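Local coordinates for phenylacetate-coenzyme A ligase (Bacteroides vulgatus, PDB 3LAX), which is a member of the AMP-binding ligase superfamily, represented here by a fragment containing its small C-terminal domain, at residues D5-I8 with N13-P16; Q18-L23 with S31-T36; Q73-D76 with V80-R83. All blocks are in the same frame, centred on the assembly; numbering follows the deposited sequence.

Contact 1: D5-I8 with N13-P16; sequences DMII and NIFP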
loop_
_atom_site.group_PDB
_atom_site.type_symbol
_atom_site.label_atom_id
_atom_site.label_comp_id
_atom_site.label_asym_id
_atom_site.label_seq_id
_atom_site.Cartn_x
_atom_site.Cartn_y
_atom_site.Cartn_z
ATOM N N ASP A 5 -7.487 3.448 11.817
ATOM C CA ASP A 5 -6.737 4.411 12.616
ATOM C C ASP A 5 -5.942 5.366 11.739
ATOM O O ASP A 5 -5.078 4.950 10.974
ATOM C CB ASP A 5 -5.816 3.700 13.598
ATOM C CG ASP A 5 -6.576 2.836 14.574
ATOM O OD1 ASP A 5 -7.424 3.380 15.317
ATOM O OD2 ASP A 5 -6.328 1.614 14.598
HETATM N N MSE A 6 -6.259 6.651 11.860
HETATM C CA MSE A 6 -5.591 7.701 11.117
HETATM C C MSE A 6 -4.093 7.633 11.373
HETATM O O MSE A 6 -3.652 7.417 12.506
HETATM C CB MSE A 6 -6.136 9.053 11.586
HETATM C CG MSE A 6 -5.804 10.235 10.708
HETATM SE SE MSE A 6 -6.408 11.881 11.544
HETATM C CE MSE A 6 -5.129 11.933 13.015
ATOM N N ILE A 7 -3.305 7.802 10.320
ATOM C CA ILE A 7 -1.874 7.907 10.497
ATOM C C ILE A 7 -1.417 9.283 10.061
ATOM O O ILE A 7 -2.146 10.019 9.399
ATOM C CB ILE A 7 -1.119 6.821 9.726
ATOM C CG1 ILE A 7 -1.329 6.988 8.226
ATOM C CG2 ILE A 7 -1.593 5.452 10.168
ATOM C CD1 ILE A 7 -0.588 5.971 7.383
ATOM N N ILE A 8 -0.212 9.642 10.463
ATOM C CA ILE A 8 0.364 10.923 10.091
ATOM C C ILE A 8 1.742 10.691 9.495
ATOM O O ILE A 8 2.595 10.059 10.119
ATOM C CB ILE A 8 0.457 11.855 11.307
ATOM C CG1 ILE A 8 -0.948 12.174 11.828
ATOM C CG2 ILE A 8 1.204 13.129 10.947
ATOM C CD1 ILE A 8 -0.957 12.932 13.141
ATOM N N ASN A 13 -2.110 13.955 7.350
ATOM C CA ASN A 13 -3.013 12.969 7.924
ATOM C C ASN A 13 -3.575 12.097 6.818
ATOM O O ASN A 13 -4.080 12.602 5.818
ATOM C CB ASN A 13 -4.171 13.642 8.670
ATOM C CG ASN A 13 -3.732 14.321 9.941
ATOM O OD1 ASN A 13 -4.431 14.272 10.953
ATOM N ND2 ASN A 13 -2.570 14.956 9.904
ATOM N N ILE A 14 -3.500 10.788 7.011
ATOM C CA ILE A 14 -3.957 9.824 6.017
ATOM C C ILE A 14 -4.813 8.746 6.665
ATOM O O ILE A 14 -4.431 8.189 7.693
ATOM C CB ILE A 14 -2.750 9.147 5.338
ATOM C CG1 ILE A 14 -1.931 10.178 4.561
ATOM C CG2 ILE A 14 -3.197 8.015 4.414
ATOM C CD1 ILE A 14 -0.604 9.648 4.086
ATOM N N PHE A 15 -5.957 8.448 6.066
ATOM C CA PHE A 15 -6.798 7.362 6.535
ATOM C C PHE A 15 -6.538 6.141 5.672
ATOM O O PHE A 15 -6.838 6.148 4.485
ATOM C CB PHE A 15 -8.273 7.756 6.480
ATOM C CG PHE A 15 -8.640 8.813 7.458
ATOM C CD1 PHE A 15 -9.031 8.474 8.745
ATOM C CD2 PHE A 15 -8.573 10.147 7.105
ATOM C CE1 PHE A 15 -9.368 9.451 9.660
ATOM C CE2 PHE A 15 -8.905 11.133 8.014
ATOM C CZ PHE A 15 -9.301 10.783 9.294
ATOM N N PRO A 16 -5.967 5.091 6.269
ATOM C CA PRO A 16 -5.625 3.893 5.498
ATOM C C PRO A 16 -6.821 3.288 4.765
ATOM O O PRO A 16 -6.624 2.633 3.738
ATOM C CB PRO A 16 -5.083 2.929 6.560
ATOM C CG PRO A 16 -4.580 3.825 7.663
ATOM C CD PRO A 16 -5.532 4.995 7.677
#
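A short beta hairpin is closed where strand 7-9 pairs with strand 12-14, and the contact runs from that ladder into the chain leading on to Pro16. Ile7 and Ile14 form the antiparallel hydrogen-bonded pair. Ile7 N donates to Ile14 O at 2.9 Å with an N-H...O angle of 173°, and Ile14 N returns the bond to Ile7 O, also at 2.9 Å. Ile8 and Asn13 follow as a non-hydrogen-bonded pair, and the CA of Asn13 adds a C-H...O contact to Ile7 O.

The side chains divide between the two faces of the hairpin. On the face of Ile7 and Ile14, Ile7 CG1 lies 3.9 Å from Ile14 CB. With chi1 at 64°, that CG1 is wedged between its own backbone N and carbonyl carbon, which also brings it close to Ile14 O. Both isoleucines rest on Met46 of strand 43-52. On the face of Ile8 and Asn13, the two side chains lie alongside each other, Ile8 CG1, in the conformer modelled here, passing beside Asn13 ND2.

Selenomethionine Met6 crosses the Phe15 ring. Its CG sits over one face, 4.0 Å from the centroid and 19° off the normal, a CH-pi contact, while a bend at chi3 turns the methyl toward Asn13. The SE approaches the ring obliquely in a Met-aromatic contact and lies 3.2 Å from Asn13 OD1.

Two nearly straight backbone bonds therefore set the register, while dispersion and weakly polar contacts of the Met6 side chain probably help to place the Phe15 ring.

Contact 2: Q18-L23 with S31-T36; sequences QIETIL and SDYLIT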
loop_
_atom_site.group_PDB
_atom_site.type_symbol
_atom_site.label_atom_id
_atom_site.label_comp_id
_atom_site.label_asym_id
_atom_site.label_seq_id
_atom_site.Cartn_x
_atom_site.Cartn_y
_atom_site.Cartn_z
ATOM N N GLN A 18 -8.779 4.753 2.879
ATOM C CA GLN A 18 -8.676 5.409 1.564
ATOM C C GLN A 18 -7.883 4.549 0.590
ATOM O O GLN A 18 -8.177 4.444 -0.598
ATOM C CB GLN A 18 -7.900 6.737 1.697
ATOM C CG GLN A 18 -8.533 7.858 2.540
ATOM C CD GLN A 18 -7.647 9.113 2.618
ATOM O OE1 GLN A 18 -7.683 9.979 1.737
ATOM N NE2 GLN A 18 -6.861 9.217 3.681
ATOM N N ILE A 19 -6.792 4.008 1.110
ATOM C CA ILE A 19 -5.885 3.197 0.310
ATOM C C ILE A 19 -6.570 1.875 -0.032
ATOM O O ILE A 19 -6.569 1.436 -1.185
ATOM C CB ILE A 19 -4.583 2.957 1.095
ATOM C CG1 ILE A 19 -3.803 4.278 1.218
ATOM C CG2 ILE A 19 -3.736 1.873 0.429
ATOM C CD1 ILE A 19 -2.687 4.272 2.243
ATOM N N GLU A 20 -7.156 1.245 0.980
ATOM C CA GLU A 20 -7.881 -0.006 0.798
ATOM C C GLU A 20 -8.940 0.116 -0.289
ATOM O O GLU A 20 -9.051 -0.734 -1.166
ATOM C CB GLU A 20 -8.537 -0.405 2.121
ATOM C CG GLU A 20 -9.298 -1.703 2.091
ATOM C CD GLU A 20 -9.892 -2.023 3.449
ATOM O OE1 GLU A 20 -9.121 -2.202 4.421
ATOM O OE2 GLU A 20 -11.128 -2.070 3.552
ATOM N N THR A 21 -9.742 1.174 -0.221
ATOM C CA THR A 21 -10.833 1.359 -1.175
ATOM C C THR A 21 -10.333 1.412 -2.617
ATOM O O THR A 21 -10.924 0.806 -3.526
ATOM C CB THR A 21 -11.604 2.635 -0.840
ATOM O OG1 THR A 21 -12.186 2.479 0.457
ATOM C CG2 THR A 21 -12.705 2.882 -1.861
ATOM N N ILE A 22 -9.246 2.142 -2.825
ATOM C CA ILE A 22 -8.646 2.232 -4.147
ATOM C C ILE A 22 -8.122 0.877 -4.629
ATOM O O ILE A 22 -8.389 0.474 -5.766
ATOM C CB ILE A 22 -7.544 3.304 -4.181
ATOM C CG1 ILE A 22 -8.191 4.689 -4.264
ATOM C CG2 ILE A 22 -6.603 3.080 -5.352
ATOM C CD1 ILE A 22 -7.294 5.826 -3.858
ATOM N N LEU A 23 -7.400 0.163 -3.764
ATOM C CA LEU A 23 -6.853 -1.149 -4.125
ATOM C C LEU A 23 -7.939 -2.153 -4.486
ATOM O O LEU A 23 -7.755 -2.987 -5.388
ATOM C CB LEU A 23 -6.001 -1.707 -2.987
ATOM C CG LEU A 23 -4.761 -0.896 -2.608
ATOM C CD1 LEU A 23 -4.038 -1.552 -1.446
ATOM C CD2 LEU A 23 -3.837 -0.724 -3.829
ATOM N N SER A 31 -7.314 -8.887 -2.000
ATOM C CA SER A 31 -7.795 -7.932 -1.003
ATOM C C SER A 31 -6.782 -7.659 0.099
ATOM O O SER A 31 -6.976 -6.759 0.902
ATOM C CB SER A 31 -9.072 -8.453 -0.353
ATOM O OG SER A 31 -8.777 -9.570 0.461
ATOM N N ASP A 32 -5.706 -8.433 0.154
ATOM C CA ASP A 32 -4.726 -8.249 1.210
ATOM C C ASP A 32 -3.602 -7.318 0.827
ATOM O O ASP A 32 -3.000 -7.446 -0.241
ATOM C CB ASP A 32 -4.180 -9.595 1.680
ATOM C CG ASP A 32 -5.255 -10.437 2.307
ATOM O OD1 ASP A 32 -5.696 -10.074 3.422
ATOM O OD2 ASP A 32 -5.696 -11.421 1.671
ATOM N N TYR A 33 -3.333 -6.369 1.715
ATOM C CA TYR A 33 -2.328 -5.354 1.505
ATOM C C TYR A 33 -1.697 -5.045 2.857
ATOM O O TYR A 33 -2.247 -5.389 3.923
ATOM C CB TYR A 33 -2.968 -4.087 0.928
ATOM C CG TYR A 33 -3.922 -3.433 1.905
ATOM C CD1 TYR A 33 -3.505 -2.389 2.705
ATOM C CD2 TYR A 33 -5.231 -3.877 2.032
ATOM C CE1 TYR A 33 -4.373 -1.791 3.616
ATOM C CE2 TYR A 33 -6.108 -3.286 2.930
ATOM C CZ TYR A 33 -5.667 -2.250 3.722
ATOM O OH TYR A 33 -6.527 -1.662 4.633
ATOM N N LEU A 34 -0.533 -4.417 2.816
ATOM C CA LEU A 34 0.154 -4.021 4.034
ATOM C C LEU A 34 0.846 -2.700 3.793
ATOM O O LEU A 34 1.603 -2.559 2.842
ATOM C CB LEU A 34 1.190 -5.073 4.421
ATOM C CG LEU A 34 2.003 -4.749 5.674
ATOM C CD1 LEU A 34 1.094 -4.648 6.892
ATOM C CD2 LEU A 34 3.091 -5.798 5.878
ATOM N N ILE A 35 0.550 -1.723 4.643
ATOM C CA ILE A 35 1.167 -0.417 4.558
ATOM C C ILE A 35 2.283 -0.393 5.592
ATOM O O ILE A 35 2.028 -0.580 6.781
ATOM C CB ILE A 35 0.147 0.688 4.909
ATOM C CG1 ILE A 35 -1.058 0.659 3.953
ATOM C CG2 ILE A 35 0.801 2.049 4.909
ATOM C CD1 ILE A 35 -2.278 1.437 4.485
ATOM N N THR A 36 3.520 -0.196 5.152
ATOM C CA THR A 36 4.640 -0.143 6.088
ATOM C C THR A 36 5.212 1.265 6.142
ATOM O O THR A 36 5.539 1.847 5.106
ATOM C CB THR A 36 5.772 -1.138 5.723
ATOM O OG1 THR A 36 5.259 -2.474 5.739
ATOM C CG2 THR A 36 6.921 -1.033 6.737
#
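Helix 16-24 packs on the face of a mixed sheet at strand 32-40, and the contact of 18-23 with 31-36 is a buried part of that interface. The axes of the short segments 18-23 and 32-36 approach to 9.9 Å, with their directions 145° apart, so helix and strand run roughly antiparallel. Ile19 and Leu23, one helical turn apart, face Ile35 and Tyr33, which alternate along the strand.

Ile19 and Ile35 have similar conformations and reach toward each other tip to tip, Ile19 CD1 meeting Ile35 CD1 at 3.6 Å. Both also touch Met46 of strand 43-52. One turn along the helix, Leu23 crosses Tyr33 obliquely: its CD1 comes within 3.6 Å of Tyr33 CB and 3.8 Å of Tyr33 CG, at the root of the ring. Leu23 continues onto Val48 and onto Ile70 of helix 60-78.

The tyrosine takes the rarer chi1 well, 66°, with CG lodged between the backbone N and the carbonyl carbon, and its ring extends to the flank of the helix where Glu20 stands. Glu20 is stretched out through chi1 and chi2, and its side chain crosses that of Tyr33 at about a right angle, the carboxylate and ring planes 60° apart. Its methylenes also line the phenol: Glu20 CG is 3.7 Å from Tyr33 CE2, and Glu20 CB is 3.5 Å from Tyr33 OH. At the ring edge, near its plane, Tyr33 OH donates a 2.7 Å hydrogen bond to the anti lone pair of Glu20 OE1.

Contact 3: Q73-D76 with V80-R83; sequences QLKD and VTPR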
loop_
_atom_site.group_PDB
_atom_site.type_symbol
_atom_site.label_atom_id
_atom_site.label_comp_id
_atom_site.label_asym_id
_atom_site.label_seq_id
_atom_site.Cartn_x
_atom_site.Cartn_y
_atom_site.Cartn_z
ATOM N N GLN A 73 -3.172 6.723 -8.555
ATOM C CA GLN A 73 -4.458 6.834 -7.868
ATOM C C GLN A 73 -4.279 7.065 -6.377
ATOM O O GLN A 73 -5.014 7.866 -5.776
ATOM C CB GLN A 73 -5.328 5.605 -8.104
ATOM C CG GLN A 73 -5.911 5.539 -9.513
ATOM C CD GLN A 73 -6.985 4.487 -9.625
ATOM O OE1 GLN A 73 -7.662 4.172 -8.645
ATOM N NE2 GLN A 73 -7.137 3.916 -10.812
ATOM N N LEU A 74 -3.321 6.376 -5.760
ATOM C CA LEU A 74 -3.082 6.571 -4.323
ATOM C C LEU A 74 -2.585 7.989 -4.041
ATOM O O LEU A 74 -3.058 8.645 -3.105
ATOM C CB LEU A 74 -2.101 5.534 -3.756
ATOM C CG LEU A 74 -2.631 4.101 -3.755
ATOM C CD1 LEU A 74 -1.586 3.147 -3.221
ATOM C CD2 LEU A 74 -3.903 4.025 -2.909
ATOM N N LYS A 75 -1.631 8.471 -4.832
ATOM C CA LYS A 75 -1.157 9.840 -4.645
ATOM C C LYS A 75 -2.316 10.845 -4.755
ATOM O O LYS A 75 -2.429 11.775 -3.943
ATOM C CB LYS A 75 -0.035 10.205 -5.624
ATOM C CG LYS A 75 0.501 11.624 -5.362
ATOM C CD LYS A 75 1.686 12.022 -6.215
ATOM C CE LYS A 75 2.272 13.349 -5.695
ATOM N NZ LYS A 75 3.319 13.952 -6.583
ATOM N N ASP A 76 -3.189 10.661 -5.738
ATOM C CA ASP A 76 -4.329 11.571 -5.913
ATOM C C ASP A 76 -5.219 11.614 -4.684
ATOM O O ASP A 76 -5.832 12.639 -4.390
ATOM C CB ASP A 76 -5.187 11.145 -7.099
ATOM C CG ASP A 76 -4.589 11.538 -8.414
ATOM O OD1 ASP A 76 -3.521 12.173 -8.398
ATOM O OD2 ASP A 76 -5.192 11.202 -9.461
ATOM N N VAL A 80 0.316 12.030 -0.757
ATOM C CA VAL A 80 1.739 11.748 -0.694
ATOM C C VAL A 80 1.958 10.543 -1.581
ATOM O O VAL A 80 1.032 9.779 -1.836
ATOM C CB VAL A 80 2.237 11.455 0.731
ATOM C CG1 VAL A 80 2.095 12.701 1.622
ATOM C CG2 VAL A 80 1.500 10.271 1.316
ATOM N N THR A 81 3.169 10.409 -2.105
ATOM C CA THR A 81 3.455 9.312 -3.021
ATOM C C THR A 81 3.970 8.100 -2.259
ATOM O O THR A 81 5.039 8.156 -1.654
ATOM C CB THR A 81 4.498 9.731 -4.061
ATOM O OG1 THR A 81 4.008 10.865 -4.784
ATOM C CG2 THR A 81 4.771 8.596 -5.037
ATOM N N PRO A 82 3.204 6.995 -2.274
ATOM C CA PRO A 82 3.722 5.791 -1.630
ATOM C C PRO A 82 4.587 5.009 -2.599
ATOM O O PRO A 82 4.484 5.186 -3.820
ATOM C CB PRO A 82 2.455 4.992 -1.346
ATOM C CG PRO A 82 1.549 5.346 -2.507
ATOM C CD PRO A 82 1.876 6.773 -2.880
ATOM N N ARG A 83 5.440 4.159 -2.053
ATOM C CA ARG A 83 6.122 3.172 -2.880
ATOM C C ARG A 83 5.238 1.937 -2.960
ATOM O O ARG A 83 4.997 1.285 -1.958
ATOM C CB ARG A 83 7.488 2.817 -2.300
ATOM C CG ARG A 83 8.196 1.707 -3.055
ATOM C CD ARG A 83 8.290 2.009 -4.543
ATOM N NE ARG A 83 9.636 1.782 -5.064
ATOM C CZ ARG A 83 10.157 0.580 -5.300
ATOM N NH1 ARG A 83 9.448 -0.515 -5.055
ATOM N NH2 ARG A 83 11.394 0.473 -5.772
#
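Leu74 and Pro82 make the apolar part of a contact in which the chain leaving helix 60-78 packs back on the helix's last turns before entering strand 83-87. Leu74 CB lies 3.9 Å from Pro82 CG, and Leu74 CD1 is equally near that ring carbon, so one corner of the proline ring meets both the base and one branch tip of the leucine as the side chains cross.

A single weak polar contact accompanies this packing; no hydrogen bond spans the two segments. The CA of Lys75 directs its hydrogen at Val80 O, 3.6 Å away, with an angle of 157° at the hydrogen.

Close approach along the lysine chain forms the third group. Lys75 is extended throughout, its CG anti to the backbone N (chi1 -177°), which carries its methylenes past the threonine hydroxyl. Thr81 OG1 is modelled 3.0 Å from Lys75 CD, a spacing tight enough to be doubtful between two exposed side chains. At 3.6 Å, Lys75 NZ stands farther from Thr81 OG1 than that carbon does.

Around this connection, Leu74 also packs on Ile19 and Ile22 of helix 16-24, Pro82 rests on Met46 and Val48 of strand 43-52, and Val80 touches Val12 and Ile14 of strand 12-14 in the modelled conformers, while Arg83 begins the backbone pairing with strand 43-52.

Overall arrangement
From the N terminus, contact 1 comes first, closing the hairpin of strands 7-9 and 12-14 across four intervening residues. The chain passes directly into helix 16-24, and contact 2 closes the seven-residue connection that brings strand 32-40 back against that helix. After strand 43-52 and most of helix 60-78, contact 3 closes the short connection, mostly the end of helix 60-78, that leads to strand 83-87. The three follow in series, none enclosing or crossing another. Their centres are about 12 to 13 Å apart. Pro16 of contact 1 packs on Ile35 of contact 2, and both contacts also touch contact 3. Hairpin, both helices and the mixed sheet are thereby joined.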